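Local coordinates for major capsid protein (Faustovirus, PDB 5J7O) that forms the capsid shell of a large double-stranded DNA virus, its double jelly-roll subunits probably assembling as trimeric capsomers, at residues Y153-V158 with L342-E347; R184-V189 with M295-L300; G414-R419 with G576-S581; E520-D525 with Q562-L567. All coordinates share one frame; numbering follows the deposited sequence.

How the contacts relate
The four contacts spread along an elongated subunit. The centre of contact 1, in a seven-stranded sheet, lies about 36 Å from the chain's centre and about 64 Å from the centre of contact 3, on the opposite side of the chain's centre. Contact 2 is nested in sequence within the loop closed by contact 1, and contact 4 within that closed by contact 3. Contacts 2 and 3 come nearest, about 7 Å between closest atoms. Strand 503-521, which leads into contact 4, belongs to the sheet of contact 1, although the centres are about 39 Å apart. Contacts 1, 2 and 3 touch the second subunit; contacts 3 and 4 touch the third.

Contact 1: residues Y153-V158 with L342-E347; sequences YTQSYV and LQTTVE
T154 and T345 face each other as a hydrogen-bonded antiparallel pair, with their side chains on one face of the sheet and crossing obliquely. T154 N bonds to T345 O at 2.8 Å, and T345 N returns a bond to T154 O. That oxygen takes a second donor: T345 OG1, set between its own backbone N and carbonyl carbon (chi1 50°), comes down from above the carbonyl plane to T154 O at 2.6 Å. T154 O is thus gripped by two donors of one residue. On the same face, S156 OG lies 3.6 Å from Q343 OE1, and a water links T154 OG1 to E347 OE2.

The other face carries Y153, Q155 and Y157 opposite V346, T344 and L342. Q155 and T344 lie side by side, pointing the same way; the Q155 chain is extended beyond CG, and NE2 donates to T344 OG1, 3.2 Å away and near the amide plane. Y153 and V346 also run side by side, with CD2 of the ring 3.7 Å from V346 CG2. Y157 meets L342 through the ring atom CE1, 3.6 Å from L342 CD1, while its OH bonds to A121 O. T263 of the second subunit packs on Q155 and L342.

Five consecutive bridges, alternately hydrogen-bonded and non-hydrogen-bonded, with strand directions 156° apart, identify a regular antiparallel pair: strands 149-158 and 341-351, neighbours inside a mixed seven-stranded sheet far from the chain centre.

Contact 2: residues R184-V189 with M295-L300; sequences RLFKRV and MFVPLL
F186 CG stands anti to its carbonyl carbon (chi1 -69°), and V297 CG1 stands anti to its backbone N (chi1 -177°); both atoms are thereby turned to the opposite segment, and the two side chains run antiparallel alongside one another. Ring atom F186 CE2 is 3.8 Å from V297 CG1, and F186 CD2 is 3.9 Å from the same methyl, so the isopropyl group touches the ring along its CD2-CE2 side. A third torsion matters beside them: M295 bends at chi3 (-64°), which places CE within 3.8 Å of L185 CD2, methyl against methyl.

At the far end of the contact, L299 CD2 reaches both V189 CG1 (4.1 Å) and F186 CE2 (4.2 Å). The evidence for side-chain packing alone is direct: every pair across the contact is carbon to carbon, and the nearest CA atoms, V189 and L299, remain 7.8 Å apart, too far for strand pairing. All six touching residues are buried, although the two segments cover only 218 Å² of each other, both sides summed.

The contact joins two separate sheets, as expected for the interior of a jelly-roll sandwich. Strand 186-193, entered from helix 181-185, runs between strands 320-326 and 196-202, whereas strand 293-298 pairs with strand 99-109. V107 of that last strand touches both L185 and F186, while V324 and I326 of strand 320-326 pack on F186 and Y201 of strand 196-202 touches both V189 and L299.

Contact 3: residues G414-R419 with G576-S581; sequences GFTLIR and GTYQPS
T577 offers its carbonyl O to the neighbourhood of R419, 3.4 Å from NH2, but the angle is too poor for a hydrogen bond. The next carbonyl is the one gripped: Y578 O receives both terminal nitrogens of R419, NH1 at 3.0 Å and NH2 at 3.2 Å. It lies near the guanidinium plane, at its edge. NH1 arrives in the carbonyl plane on a lone pair, whereas NH2 stands above that plane. R419 NH2 also forms a salt bridge with E445, which probably steadies the guanidinium.

Y578 CG is anti to the backbone N (chi1 173°), and the ring extends toward the strand. L417 O sits at the ring's edge, in its plane and 3.6 Å from CE1, while L417 CB lies 3.7 Å from the same atom. At the end of the ring, L417 N donates to Y578 OH (3.2 Å, 148°), and that hydroxyl is also hydrogen-bonded to S61 O of the third subunit. Here a loop following strand 567-570 packs against strand 415-428, an outermost strand within this chain of a four-stranded antiparallel sheet in the double jelly-roll.

Q579 turns away from this strand, and its NE2 bonds to P580 O and to K64 O of the third subunit. P580 then meets L417 tip to tip, its CG 3.6 Å from L417 CD2, while I19 of the second subunit packs on the proline.

Contact 4: residues E520-D525 with Q562-L567; sequences ETETLD and QDKGAL
E522 and G565 bring the backbones to 5.9 Å between CA atoms where the chain following strand 503-521 passes a type I beta turn running from D563 to A566. E520 reaches across with its chain extended beyond CG, and OE2 accepts from K564 N at 3.1 Å. The bond is nearly straight (172°) and meets the carboxylate on its syn side, somewhat out of plane. The same OE2 lies 3.6 Å from D563 OD1, two like charges close together, their repulsion probably eased by a water that donates to both oxygens.

D563 is held from several directions. Its OD1 accepts from G565 N at 3.0 Å, from above the carboxylate plane, while OD2 forms a salt bridge with K211. E522 crosses K564 at about a right angle: E522 OE2 is 3.9 Å from K564 CD but 4.3 Å from NZ, beyond a salt bridge, and the glutamate pairs instead with R546, which also bonds to K564 O. Beyond the charged groups, L524 CD1 meets L567 CD1 at 4.0 Å, methyl to methyl, and a second water joins T523 OG1 to G565 O.

The bond from G565 N to the D563 carboxylate defines an Asx turn, set here within the beta turn that leads into strand 567-570 of the four-stranded sheet containing strand 444-453.

Contact 1: residues Y153-V158 with L342-E347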
# COMPACT_ATOMS: atom_id res chain seq x y z
N TYR B 153 25.45 -14.89 -34.68
CA TYR B 153 24.10 -14.52 -34.28
C TYR B 153 23.15 -15.68 -34.56
O TYR B 153 23.08 -16.16 -35.70
CB TYR B 153 23.62 -13.26 -35.02
CG TYR B 153 24.58 -12.09 -34.97
CD1 TYR B 153 25.62 -11.98 -35.88
CD2 TYR B 153 24.43 -11.09 -34.02
CE1 TYR B 153 26.49 -10.91 -35.84
CE2 TYR B 153 25.29 -10.01 -33.98
CZ TYR B 153 26.32 -9.92 -34.89
OH TYR B 153 27.19 -8.85 -34.85
N THR B 154 22.42 -16.11 -33.54
CA THR B 154 21.45 -17.18 -33.69
C THR B 154 20.13 -16.76 -33.05
O THR B 154 20.12 -16.26 -31.92
CB THR B 154 21.94 -18.49 -33.05
OG1 THR B 154 23.26 -18.78 -33.50
CG2 THR B 154 21.01 -19.64 -33.42
N GLN B 155 19.04 -16.95 -33.78
CA GLN B 155 17.70 -16.68 -33.27
C GLN B 155 16.81 -17.89 -33.53
O GLN B 155 16.88 -18.51 -34.59
CB GLN B 155 17.09 -15.43 -33.92
CG GLN B 155 17.73 -14.13 -33.46
CD GLN B 155 17.08 -12.91 -34.08
OE1 GLN B 155 17.17 -12.68 -35.28
NE2 GLN B 155 16.41 -12.12 -33.25
N SER B 156 15.98 -18.22 -32.54
CA SER B 156 15.09 -19.37 -32.64
C SER B 156 13.88 -19.13 -31.76
O SER B 156 13.76 -18.09 -31.10
CB SER B 156 15.81 -20.66 -32.25
OG SER B 156 16.31 -20.59 -30.93
N TYR B 157 12.96 -20.09 -31.75
CA TYR B 157 11.77 -20.04 -30.93
C TYR B 157 11.79 -21.19 -29.93
O TYR B 157 12.12 -22.33 -30.28
CB TYR B 157 10.50 -20.12 -31.78
CG TYR B 157 10.32 -18.94 -32.71
CD1 TYR B 157 10.09 -17.67 -32.21
CD2 TYR B 157 10.38 -19.11 -34.09
CE1 TYR B 157 9.92 -16.59 -33.06
CE2 TYR B 157 10.21 -18.04 -34.94
CZ TYR B 157 9.98 -16.78 -34.43
OH TYR B 157 9.82 -15.72 -35.28
N VAL B 158 11.44 -20.88 -28.68
CA VAL B 158 11.40 -21.87 -27.60
C VAL B 158 10.13 -21.66 -26.79
O VAL B 158 9.50 -20.60 -26.84
CB VAL B 158 12.64 -21.78 -26.68
CG1 VAL B 158 13.89 -22.22 -27.42
CG2 VAL B 158 12.80 -20.36 -26.15
N LEU B 342 11.00 -15.87 -28.45
CA LEU B 342 12.08 -15.69 -29.41
C LEU B 342 13.40 -15.63 -28.65
O LEU B 342 13.63 -14.72 -27.85
CB LEU B 342 11.88 -14.41 -30.23
CG LEU B 342 13.03 -14.05 -31.17
CD1 LEU B 342 13.05 -14.96 -32.39
CD2 LEU B 342 12.95 -12.59 -31.59
N GLN B 343 14.27 -16.60 -28.91
CA GLN B 343 15.58 -16.66 -28.29
C GLN B 343 16.59 -15.92 -29.16
O GLN B 343 16.80 -16.30 -30.32
CB GLN B 343 16.02 -18.11 -28.06
CG GLN B 343 17.43 -18.26 -27.52
CD GLN B 343 17.79 -19.70 -27.24
OE1 GLN B 343 16.98 -20.61 -27.43
NE2 GLN B 343 19.02 -19.93 -26.78
N THR B 344 17.19 -14.87 -28.62
CA THR B 344 18.21 -14.09 -29.32
C THR B 344 19.56 -14.36 -28.66
O THR B 344 19.77 -13.99 -27.51
CB THR B 344 17.88 -12.60 -29.29
OG1 THR B 344 16.71 -12.34 -30.08
CG2 THR B 344 19.04 -11.78 -29.83
N THR B 345 20.45 -15.02 -29.39
CA THR B 345 21.75 -15.42 -28.87
C THR B 345 22.87 -14.84 -29.74
O THR B 345 22.84 -14.98 -30.96
CB THR B 345 21.88 -16.94 -28.81
OG1 THR B 345 21.50 -17.51 -30.06
CG2 THR B 345 21.00 -17.50 -27.72
N VAL B 346 23.84 -14.20 -29.09
CA VAL B 346 25.07 -13.75 -29.73
C VAL B 346 26.23 -14.47 -29.07
O VAL B 346 26.36 -14.45 -27.84
CB VAL B 346 25.24 -12.22 -29.63
CG1 VAL B 346 26.60 -11.81 -30.19
CG2 VAL B 346 24.12 -11.51 -30.37
N GLU B 347 27.07 -15.11 -29.88
CA GLU B 347 28.28 -15.77 -29.40
C GLU B 347 29.48 -15.13 -30.08
O GLU B 347 29.48 -14.93 -31.30
CB GLU B 347 28.24 -17.27 -29.68
CG GLU B 347 27.14 -18.02 -28.96
CD GLU B 347 26.94 -19.42 -29.50
OE1 GLU B 347 27.40 -20.38 -28.85
OE2 GLU B 347 26.33 -19.56 -30.58
O HOH W 1 25.03 -17.55 -32.15
O HOH W 2 18.63 -19.06 -30.73

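Contact 2: residues R184-V189 with M295-L300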
# COMPACT_ATOMS: atom_id res chain seq x y z
N ARG B 184 -14.62 -0.24 -18.58
CA ARG B 184 -14.70 -0.01 -20.02
C ARG B 184 -15.91 -0.70 -20.64
O ARG B 184 -16.42 -0.24 -21.66
CB ARG B 184 -13.43 -0.50 -20.72
CG ARG B 184 -13.19 0.20 -22.05
CD ARG B 184 -11.98 -0.34 -22.79
NE ARG B 184 -11.59 0.56 -23.87
CZ ARG B 184 -10.71 0.27 -24.82
NH1 ARG B 184 -10.12 -0.92 -24.83
NH2 ARG B 184 -10.42 1.16 -25.75
N LEU B 185 -16.38 -1.80 -20.03
CA LEU B 185 -17.46 -2.58 -20.62
C LEU B 185 -18.70 -1.73 -20.84
O LEU B 185 -19.41 -1.90 -21.84
CB LEU B 185 -17.79 -3.77 -19.72
CG LEU B 185 -18.87 -4.72 -20.26
CD1 LEU B 185 -18.36 -5.46 -21.48
CD2 LEU B 185 -19.31 -5.69 -19.18
N PHE B 186 -18.99 -0.81 -19.93
CA PHE B 186 -20.16 0.05 -20.03
C PHE B 186 -19.76 1.33 -20.75
O PHE B 186 -19.23 2.26 -20.14
CB PHE B 186 -20.75 0.34 -18.65
CG PHE B 186 -21.37 -0.86 -17.99
CD1 PHE B 186 -21.44 -2.08 -18.64
CD2 PHE B 186 -21.90 -0.76 -16.71
CE1 PHE B 186 -22.02 -3.18 -18.02
CE2 PHE B 186 -22.48 -1.85 -16.10
CZ PHE B 186 -22.54 -3.06 -16.75
N LYS B 187 -20.00 1.36 -22.07
CA LYS B 187 -19.78 2.59 -22.82
C LYS B 187 -20.62 3.73 -22.26
O LYS B 187 -20.10 4.80 -21.95
CB LYS B 187 -20.12 2.37 -24.30
CG LYS B 187 -19.10 1.56 -25.07
CD LYS B 187 -19.50 1.47 -26.53
CE LYS B 187 -19.78 2.85 -27.11
NZ LYS B 187 -20.34 2.79 -28.49
N ARG B 188 -21.93 3.51 -22.14
CA ARG B 188 -22.84 4.49 -21.58
C ARG B 188 -23.78 3.79 -20.60
O ARG B 188 -24.13 2.62 -20.77
CB ARG B 188 -23.66 5.20 -22.67
CG ARG B 188 -22.86 5.56 -23.92
CD ARG B 188 -23.56 6.62 -24.75
NE ARG B 188 -23.34 7.96 -24.21
CZ ARG B 188 -22.32 8.74 -24.54
NH1 ARG B 188 -21.41 8.31 -25.41
NH2 ARG B 188 -22.20 9.95 -24.01
N VAL B 189 -24.17 4.52 -19.56
CA VAL B 189 -25.10 4.04 -18.54
C VAL B 189 -26.15 5.12 -18.34
O VAL B 189 -25.81 6.26 -18.00
CB VAL B 189 -24.39 3.71 -17.22
CG1 VAL B 189 -25.40 3.23 -16.18
CG2 VAL B 189 -23.30 2.67 -17.43
N MET B 295 -18.33 -10.02 -12.63
CA MET B 295 -18.21 -8.65 -12.15
C MET B 295 -19.54 -8.18 -11.60
O MET B 295 -20.61 -8.57 -12.08
CB MET B 295 -17.75 -7.71 -13.27
CG MET B 295 -16.41 -8.09 -13.89
SD MET B 295 -15.91 -7.02 -15.25
CE MET B 295 -17.20 -7.34 -16.45
N PHE B 296 -19.47 -7.36 -10.55
CA PHE B 296 -20.62 -6.63 -10.01
C PHE B 296 -20.29 -5.15 -10.16
O PHE B 296 -19.69 -4.55 -9.27
CB PHE B 296 -20.90 -7.01 -8.56
CG PHE B 296 -21.77 -8.23 -8.40
CD1 PHE B 296 -21.23 -9.50 -8.53
CD2 PHE B 296 -23.12 -8.11 -8.11
CE1 PHE B 296 -22.02 -10.63 -8.38
CE2 PHE B 296 -23.91 -9.23 -7.96
CZ PHE B 296 -23.37 -10.49 -8.10
N VAL B 297 -20.66 -4.58 -11.30
CA VAL B 297 -20.31 -3.20 -11.63
C VAL B 297 -21.33 -2.27 -10.98
O VAL B 297 -22.52 -2.30 -11.36
CB VAL B 297 -20.24 -2.98 -13.14
CG1 VAL B 297 -19.82 -1.55 -13.45
CG2 VAL B 297 -19.28 -3.97 -13.78
N PRO B 298 -20.93 -1.44 -10.03
CA PRO B 298 -21.89 -0.50 -9.42
C PRO B 298 -22.25 0.61 -10.39
O PRO B 298 -21.44 1.06 -11.20
CB PRO B 298 -21.13 0.05 -8.21
CG PRO B 298 -19.94 -0.87 -8.03
CD PRO B 298 -19.61 -1.36 -9.40
N LEU B 299 -23.50 1.07 -10.28
CA LEU B 299 -23.99 2.17 -11.10
C LEU B 299 -23.81 3.46 -10.31
O LEU B 299 -24.44 3.67 -9.27
CB LEU B 299 -25.45 1.95 -11.48
CG LEU B 299 -25.72 0.65 -12.25
CD1 LEU B 299 -27.12 0.65 -12.84
CD2 LEU B 299 -24.68 0.43 -13.34
N LEU B 300 -22.93 4.34 -10.81
CA LEU B 300 -22.42 5.47 -10.03
C LEU B 300 -23.33 6.69 -10.15
O LEU B 300 -22.91 7.78 -10.55
CB LEU B 300 -21.00 5.80 -10.48
CG LEU B 300 -20.06 4.61 -10.70
CD1 LEU B 300 -18.95 4.97 -11.67
CD2 LEU B 300 -19.48 4.13 -9.37

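Contact 3: residues G414-R419 with G576-S581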
# COMPACT_ATOMS: atom_id res chain seq x y z
N GLY B 414 -41.04 18.08 -0.66
CA GLY B 414 -40.99 19.01 -1.77
C GLY B 414 -40.10 18.57 -2.91
O GLY B 414 -40.59 18.18 -3.97
N PHE B 415 -38.79 18.61 -2.70
CA PHE B 415 -37.84 18.30 -3.75
C PHE B 415 -36.59 17.69 -3.14
O PHE B 415 -36.40 17.69 -1.92
CB PHE B 415 -37.49 19.55 -4.57
CG PHE B 415 -36.75 20.60 -3.79
CD1 PHE B 415 -37.42 21.44 -2.92
CD2 PHE B 415 -35.38 20.76 -3.94
CE1 PHE B 415 -36.75 22.41 -2.20
CE2 PHE B 415 -34.70 21.73 -3.22
CZ PHE B 415 -35.38 22.56 -2.35
N THR B 416 -35.73 17.16 -4.01
CA THR B 416 -34.44 16.62 -3.62
C THR B 416 -33.36 17.14 -4.56
O THR B 416 -33.58 17.24 -5.77
CB THR B 416 -34.43 15.08 -3.62
OG1 THR B 416 -33.09 14.61 -3.45
CG2 THR B 416 -34.99 14.54 -4.93
N LEU B 417 -32.21 17.47 -4.00
CA LEU B 417 -31.05 17.82 -4.81
C LEU B 417 -30.46 16.56 -5.43
O LEU B 417 -30.43 15.50 -4.80
CB LEU B 417 -30.00 18.54 -3.98
CG LEU B 417 -29.93 20.05 -4.13
CD1 LEU B 417 -31.32 20.64 -4.03
CD2 LEU B 417 -29.03 20.65 -3.07
N ILE B 418 -30.01 16.68 -6.68
CA ILE B 418 -29.35 15.58 -7.37
C ILE B 418 -28.07 16.11 -8.00
O ILE B 418 -27.91 17.31 -8.24
CB ILE B 418 -30.25 14.94 -8.45
CG1 ILE B 418 -30.29 15.79 -9.72
CG2 ILE B 418 -31.67 14.73 -7.92
CD1 ILE B 418 -31.07 15.17 -10.85
N ARG B 419 -27.13 15.20 -8.24
CA ARG B 419 -25.90 15.49 -8.95
C ARG B 419 -25.87 14.68 -10.23
O ARG B 419 -26.12 13.47 -10.22
CB ARG B 419 -24.67 15.18 -8.09
CG ARG B 419 -24.09 16.39 -7.35
CD ARG B 419 -24.91 16.75 -6.12
NE ARG B 419 -24.20 17.69 -5.26
CZ ARG B 419 -24.55 17.98 -4.02
NH1 ARG B 419 -25.61 17.40 -3.47
NH2 ARG B 419 -23.84 18.85 -3.31
N GLY B 576 -17.95 15.91 -2.34
CA GLY B 576 -18.30 14.61 -1.80
C GLY B 576 -19.40 14.62 -0.76
O GLY B 576 -19.88 13.54 -0.37
N THR B 577 -19.84 15.79 -0.28
CA THR B 577 -20.91 15.89 0.69
C THR B 577 -22.20 16.33 0.01
O THR B 577 -22.18 17.02 -1.01
CB THR B 577 -20.54 16.88 1.80
OG1 THR B 577 -20.23 18.15 1.23
CG2 THR B 577 -19.33 16.37 2.58
N TYR B 578 -23.33 15.93 0.60
CA TYR B 578 -24.62 16.28 0.00
C TYR B 578 -24.96 17.75 0.23
O TYR B 578 -25.51 18.40 -0.66
CB TYR B 578 -25.73 15.39 0.57
CG TYR B 578 -27.10 15.81 0.12
CD1 TYR B 578 -27.50 15.65 -1.20
CD2 TYR B 578 -28.00 16.40 1.00
CE1 TYR B 578 -28.75 16.04 -1.63
CE2 TYR B 578 -29.26 16.79 0.59
CZ TYR B 578 -29.63 16.61 -0.73
OH TYR B 578 -30.88 17.00 -1.14
N GLN B 579 -24.65 18.27 1.41
CA GLN B 579 -24.89 19.68 1.69
C GLN B 579 -24.11 20.54 0.71
O GLN B 579 -22.89 20.39 0.58
CB GLN B 579 -24.47 20.01 3.13
CG GLN B 579 -24.33 21.50 3.40
CD GLN B 579 -25.63 22.27 3.22
OE1 GLN B 579 -26.71 21.74 3.48
NE2 GLN B 579 -25.53 23.51 2.78
N PRO B 580 -24.78 21.44 -0.02
CA PRO B 580 -24.05 22.30 -0.96
C PRO B 580 -23.03 23.17 -0.24
O PRO B 580 -23.21 23.56 0.91
CB PRO B 580 -25.15 23.16 -1.59
CG PRO B 580 -26.41 22.39 -1.38
CD PRO B 580 -26.23 21.66 -0.08
N SER B 581 -21.92 23.46 -0.94
CA SER B 581 -20.86 24.25 -0.33
C SER B 581 -20.15 25.16 -1.33
O SER B 581 -19.00 25.54 -1.09
CB SER B 581 -19.83 23.32 0.33
OG SER B 581 -19.35 22.34 -0.58

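Contact 4: residues E520-D525 with Q562-L567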
# COMPACT_ATOMS: atom_id res chain seq x y z
N GLU B 520 5.07 7.72 -17.52
CA GLU B 520 4.03 8.67 -17.89
C GLU B 520 4.64 10.00 -18.30
O GLU B 520 5.46 10.57 -17.57
CB GLU B 520 3.06 8.88 -16.72
CG GLU B 520 2.30 7.63 -16.31
CD GLU B 520 1.56 7.80 -15.00
OE1 GLU B 520 2.09 7.36 -13.95
OE2 GLU B 520 0.46 8.39 -15.01
N THR B 521 4.23 10.50 -19.46
CA THR B 521 4.61 11.83 -19.94
C THR B 521 3.37 12.71 -19.90
O THR B 521 2.42 12.47 -20.66
CB THR B 521 5.20 11.76 -21.35
OG1 THR B 521 6.34 10.89 -21.36
CG2 THR B 521 5.62 13.15 -21.82
N GLU B 522 3.37 13.70 -19.02
CA GLU B 522 2.20 14.55 -18.85
C GLU B 522 1.85 15.27 -20.14
O GLU B 522 2.73 15.74 -20.87
CB GLU B 522 2.45 15.57 -17.73
CG GLU B 522 2.58 14.96 -16.34
CD GLU B 522 2.88 15.99 -15.27
OE1 GLU B 522 2.45 17.16 -15.41
OE2 GLU B 522 3.56 15.64 -14.28
N THR B 523 0.55 15.35 -20.43
CA THR B 523 0.06 16.04 -21.61
C THR B 523 -0.44 17.45 -21.32
O THR B 523 -0.62 18.23 -22.26
CB THR B 523 -1.08 15.23 -22.26
OG1 THR B 523 -2.10 14.97 -21.30
CG2 THR B 523 -0.55 13.91 -22.81
N LEU B 524 -0.65 17.80 -20.06
CA LEU B 524 -1.07 19.13 -19.66
C LEU B 524 0.03 19.80 -18.86
O LEU B 524 0.52 19.22 -17.87
CB LEU B 524 -2.36 19.08 -18.84
CG LEU B 524 -3.64 18.62 -19.55
CD1 LEU B 524 -4.75 18.37 -18.54
CD2 LEU B 524 -4.08 19.65 -20.58
N ASP B 525 0.44 21.00 -19.28
CA ASP B 525 1.40 21.78 -18.52
C ASP B 525 0.71 22.73 -17.55
O ASP B 525 0.99 22.71 -16.35
CB ASP B 525 2.32 22.56 -19.46
CG ASP B 525 3.28 21.67 -20.22
OD1 ASP B 525 3.61 20.57 -19.71
OD2 ASP B 525 3.72 22.06 -21.32
N GLN B 562 -3.38 8.69 -8.60
CA GLN B 562 -2.09 8.16 -9.04
C GLN B 562 -1.79 8.57 -10.48
O GLN B 562 -0.64 8.87 -10.81
CB GLN B 562 -2.08 6.63 -8.91
CG GLN B 562 -0.69 6.02 -8.79
CD GLN B 562 -0.08 6.23 -7.42
OE1 GLN B 562 -0.77 6.60 -6.47
NE2 GLN B 562 1.22 6.00 -7.31
N ASP B 563 -2.82 8.60 -11.33
CA ASP B 563 -2.66 9.01 -12.72
C ASP B 563 -2.13 10.43 -12.78
O ASP B 563 -2.74 11.36 -12.25
CB ASP B 563 -4.00 8.90 -13.44
CG ASP B 563 -3.87 9.00 -14.96
OD1 ASP B 563 -2.90 9.61 -15.44
OD2 ASP B 563 -4.75 8.46 -15.66
N LYS B 564 -0.98 10.61 -13.45
CA LYS B 564 -0.34 11.91 -13.52
C LYS B 564 -1.10 12.91 -14.39
O LYS B 564 -0.79 14.11 -14.33
CB LYS B 564 1.09 11.77 -14.05
CG LYS B 564 2.14 11.62 -12.95
CD LYS B 564 3.54 11.79 -13.52
CE LYS B 564 4.57 11.96 -12.41
NZ LYS B 564 5.92 12.27 -12.96
N GLY B 565 -2.07 12.47 -15.18
CA GLY B 565 -2.85 13.35 -16.02
C GLY B 565 -4.25 13.64 -15.52
O GLY B 565 -5.05 14.20 -16.27
N ALA B 566 -4.57 13.27 -14.28
CA ALA B 566 -5.90 13.48 -13.72
C ALA B 566 -5.92 14.79 -12.95
O ALA B 566 -5.21 14.93 -11.94
CB ALA B 566 -6.29 12.30 -12.82
N LEU B 567 -6.74 15.73 -13.40
CA LEU B 567 -6.84 17.04 -12.78
C LEU B 567 -8.24 17.26 -12.24
O LEU B 567 -9.23 16.77 -12.81
CB LEU B 567 -6.47 18.16 -13.77
CG LEU B 567 -4.97 18.43 -13.97
CD1 LEU B 567 -4.29 17.30 -14.73
CD2 LEU B 567 -4.76 19.76 -14.67
O HOH W 3 -1.27 7.97 -16.99
O HOH W 4 -4.18 14.81 -18.83